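Local coordinates for protein BRIC1 (PDB 6FF6) that is a computationally designed repeat protein built to adopt a novel corrugated architecture of packed helices, at residues F177-M187 against T212-Y223. Residues are numbered along the deposited sequence; the frame is centred on the assembly and turned at random.
Sequences FTILQETTHLM and TKDIMQEQLDAY
Phe177, the N-cap residue of helix 178-196, lays its ring face to face on that of Tyr223, with centroids 3.9 Å apart and planes inclined by 14°; the side chains run antiparallel over one another, so that each CB lies over the other's ring in a CH-pi contact. Tyr223 OH reaches the first turn and accepts a hydrogen bond from Leu180 N at 3.1 Å. Ile179 sets CG2 against the amide of Gln219. Leu180, whose chi1 of 177° swings CG away from its own backbone N, is a knob among Met216, Gln219, Leu220 and Tyr223, its CD1 against Gln219 OE1. Replacing Tyr223 by an alanine would remove the ring and hydroxyl, which would probably leave Phe177 without its stacking partner and Leu180 N without this acceptor. One turn on, Thr183 OG1 receives Gln219 NE2 at 2.8 Å, nearly in the amide plane, while donating to Ile179 O. Met216 forms the reciprocal knob among Leu180, Thr183, Thr184 and Met187, and Met187 SD meets Thr212 CG2 at 3.6 Å. Knobs-into-holes packing thus joins the nearly antiparallel segments 178-187 and 212-223 (163°, axes 9.6 Å apart at closest) in a helical bundle: helix 125-146 packs on Leu220, helix 155-174 on Thr184, and helix 231-247 on Thr183 and Thr212.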
# COMPACT_ATOMS: atom_id res chain seq x y z
N PHE A 177 -0.90 -2.53 18.90
CA PHE A 177 -0.63 -1.74 20.10
C PHE A 177 -1.86 -1.87 21.00
O PHE A 177 -2.70 -0.97 21.04
CB PHE A 177 -0.30 -0.28 19.73
CG PHE A 177 0.90 -0.00 18.83
CD1 PHE A 177 2.04 -0.80 18.89
CD2 PHE A 177 0.92 1.12 18.00
CE1 PHE A 177 3.15 -0.50 18.08
CE2 PHE A 177 2.04 1.40 17.20
CZ PHE A 177 3.14 0.58 17.25
N THR A 178 -2.00 -3.02 21.66
CA THR A 178 -3.14 -3.36 22.53
C THR A 178 -3.37 -2.32 23.64
O THR A 178 -4.51 -1.89 23.80
CB THR A 178 -2.96 -4.80 23.07
OG1 THR A 178 -3.11 -5.73 21.99
CG2 THR A 178 -3.93 -5.16 24.19
N ILE A 179 -2.32 -1.92 24.37
CA ILE A 179 -2.42 -0.94 25.46
C ILE A 179 -2.93 0.41 24.95
O ILE A 179 -3.86 0.94 25.54
CB ILE A 179 -1.10 -0.85 26.27
CG1 ILE A 179 -1.00 -2.03 27.23
CG2 ILE A 179 -0.98 0.45 27.03
CD1 ILE A 179 0.37 -2.30 27.81
N LEU A 180 -2.36 0.94 23.84
CA LEU A 180 -2.77 2.23 23.23
C LEU A 180 -4.20 2.19 22.72
O LEU A 180 -4.96 3.15 22.91
CB LEU A 180 -1.80 2.71 22.11
CG LEU A 180 -2.14 4.01 21.34
CD1 LEU A 180 -2.14 5.23 22.26
CD2 LEU A 180 -1.22 4.19 20.17
N GLN A 181 -4.56 1.07 22.07
CA GLN A 181 -5.87 0.85 21.49
C GLN A 181 -6.91 0.89 22.56
O GLN A 181 -7.89 1.60 22.41
CB GLN A 181 -5.92 -0.47 20.74
CG GLN A 181 -7.20 -0.68 19.96
CD GLN A 181 -7.33 -2.09 19.45
OE1 GLN A 181 -6.90 -3.06 20.10
NE2 GLN A 181 -7.98 -2.23 18.29
N GLU A 182 -6.70 0.14 23.66
CA GLU A 182 -7.63 0.08 24.77
C GLU A 182 -7.88 1.42 25.43
O GLU A 182 -9.04 1.75 25.66
CB GLU A 182 -7.19 -0.98 25.78
CG GLU A 182 -7.37 -2.40 25.27
CD GLU A 182 -8.71 -2.68 24.63
OE1 GLU A 182 -8.79 -2.63 23.38
OE2 GLU A 182 -9.70 -2.90 25.38
N THR A 183 -6.81 2.20 25.70
CA THR A 183 -6.88 3.52 26.32
C THR A 183 -7.74 4.44 25.48
O THR A 183 -8.65 5.07 26.01
CB THR A 183 -5.49 4.10 26.57
OG1 THR A 183 -4.75 3.18 27.36
CG2 THR A 183 -5.54 5.42 27.32
N THR A 184 -7.44 4.52 24.17
CA THR A 184 -8.17 5.33 23.21
C THR A 184 -9.61 4.85 23.06
O THR A 184 -10.50 5.69 22.97
CB THR A 184 -7.46 5.34 21.87
OG1 THR A 184 -7.11 4.01 21.52
CG2 THR A 184 -6.25 6.20 21.85
N HIS A 185 -9.86 3.52 23.06
CA HIS A 185 -11.21 2.98 22.94
C HIS A 185 -12.11 3.41 24.08
O HIS A 185 -13.25 3.79 23.85
CB HIS A 185 -11.23 1.46 22.83
CG HIS A 185 -12.45 0.92 22.13
ND1 HIS A 185 -13.43 1.77 21.62
CD2 HIS A 185 -12.77 -0.35 21.81
CE1 HIS A 185 -14.32 0.99 21.03
NE2 HIS A 185 -13.97 -0.30 21.11
N LEU A 186 -11.60 3.33 25.33
CA LEU A 186 -12.35 3.74 26.50
C LEU A 186 -12.72 5.21 26.46
O LEU A 186 -13.84 5.55 26.81
CB LEU A 186 -11.59 3.41 27.78
CG LEU A 186 -11.55 1.94 28.15
CD1 LEU A 186 -10.59 1.71 29.27
CD2 LEU A 186 -12.92 1.43 28.55
N MET A 187 -11.79 6.07 26.00
CA MET A 187 -12.04 7.50 25.88
C MET A 187 -13.05 7.72 24.73
O MET A 187 -13.96 8.54 24.88
CB MET A 187 -10.73 8.24 25.63
CG MET A 187 -10.87 9.74 25.54
SD MET A 187 -9.23 10.46 25.35
CE MET A 187 -9.61 12.12 25.34
N THR A 212 -5.59 11.53 30.05
CA THR A 212 -5.64 10.40 29.10
C THR A 212 -4.74 10.74 27.90
O THR A 212 -3.90 9.90 27.55
CB THR A 212 -7.09 10.07 28.66
OG1 THR A 212 -7.90 9.85 29.80
CG2 THR A 212 -7.18 8.85 27.80
N LYS A 213 -4.86 11.98 27.33
CA LYS A 213 -4.01 12.44 26.21
C LYS A 213 -2.53 12.25 26.56
O LYS A 213 -1.80 11.66 25.79
CB LYS A 213 -4.34 13.90 25.79
CG LYS A 213 -3.53 14.47 24.61
CD LYS A 213 -2.21 15.15 25.08
CE LYS A 213 -1.13 15.23 24.01
NZ LYS A 213 0.22 15.53 24.59
N ASP A 214 -2.10 12.73 27.72
CA ASP A 214 -0.71 12.62 28.19
C ASP A 214 -0.24 11.16 28.25
O ASP A 214 0.88 10.84 27.79
CB ASP A 214 -0.53 13.34 29.54
CG ASP A 214 -0.77 14.85 29.51
OD1 ASP A 214 -0.72 15.45 28.40
OD2 ASP A 214 -1.00 15.45 30.58
N ILE A 215 -1.12 10.27 28.78
CA ILE A 215 -0.85 8.84 28.90
C ILE A 215 -0.71 8.23 27.49
O ILE A 215 0.19 7.42 27.26
CB ILE A 215 -1.95 8.10 29.72
CG1 ILE A 215 -2.06 8.59 31.20
CG2 ILE A 215 -1.80 6.58 29.65
CD1 ILE A 215 -0.82 8.49 32.09
N MET A 216 -1.62 8.60 26.57
CA MET A 216 -1.62 8.11 25.19
C MET A 216 -0.34 8.52 24.45
O MET A 216 0.20 7.72 23.68
CB MET A 216 -2.87 8.56 24.44
CG MET A 216 -4.15 7.92 24.96
SD MET A 216 -5.71 8.43 24.16
CE MET A 216 -5.54 10.10 24.05
N GLN A 217 0.18 9.72 24.74
CA GLN A 217 1.44 10.23 24.19
C GLN A 217 2.62 9.39 24.70
O GLN A 217 3.50 9.03 23.92
CB GLN A 217 1.65 11.70 24.57
CG GLN A 217 2.84 12.33 23.83
CD GLN A 217 2.68 12.36 22.31
OE1 GLN A 217 1.74 12.96 21.78
NE2 GLN A 217 3.60 11.71 21.60
N GLU A 218 2.63 9.07 26.00
CA GLU A 218 3.66 8.22 26.62
C GLU A 218 3.59 6.81 26.03
O GLU A 218 4.64 6.20 25.80
CB GLU A 218 3.48 8.15 28.13
CG GLU A 218 3.74 9.45 28.87
CD GLU A 218 3.42 9.41 30.36
OE1 GLU A 218 2.93 8.36 30.85
OE2 GLU A 218 3.66 10.44 31.04
N GLN A 219 2.34 6.31 25.77
CA GLN A 219 2.12 4.98 25.18
C GLN A 219 2.68 5.01 23.76
O GLN A 219 3.47 4.14 23.43
CB GLN A 219 0.63 4.58 25.18
CG GLN A 219 0.09 4.16 26.54
CD GLN A 219 -1.41 4.12 26.57
OE1 GLN A 219 -2.08 4.44 25.60
NE2 GLN A 219 -1.98 3.76 27.69
N LEU A 220 2.36 6.06 23.00
CA LEU A 220 2.89 6.28 21.65
C LEU A 220 4.44 6.34 21.64
O LEU A 220 5.09 5.60 20.89
CB LEU A 220 2.27 7.54 21.06
CG LEU A 220 2.55 7.77 19.59
CD1 LEU A 220 1.83 6.71 18.73
CD2 LEU A 220 2.31 9.26 19.18
N ASP A 221 5.02 7.14 22.54
CA ASP A 221 6.47 7.29 22.74
C ASP A 221 7.18 5.99 23.10
O ASP A 221 8.28 5.73 22.59
CB ASP A 221 6.76 8.39 23.77
CG ASP A 221 6.42 9.81 23.31
OD1 ASP A 221 6.11 9.99 22.09
OD2 ASP A 221 6.43 10.73 24.15
N ALA A 222 6.58 5.17 23.97
CA ALA A 222 7.15 3.87 24.34
C ALA A 222 7.27 3.03 23.08
O ALA A 222 8.38 2.58 22.77
CB ALA A 222 6.27 3.17 25.34
N TYR A 223 6.18 2.90 22.29
CA TYR A 223 6.20 2.15 21.03
C TYR A 223 7.17 2.78 20.01
O TYR A 223 7.83 2.05 19.26
CB TYR A 223 4.81 2.06 20.37
CG TYR A 223 3.67 1.51 21.20
CD1 TYR A 223 3.71 0.20 21.68
CD2 TYR A 223 2.49 2.22 21.36
CE1 TYR A 223 2.63 -0.34 22.37
CE2 TYR A 223 1.43 1.71 22.09
CZ TYR A 223 1.50 0.42 22.58
OH TYR A 223 0.44 -0.13 23.26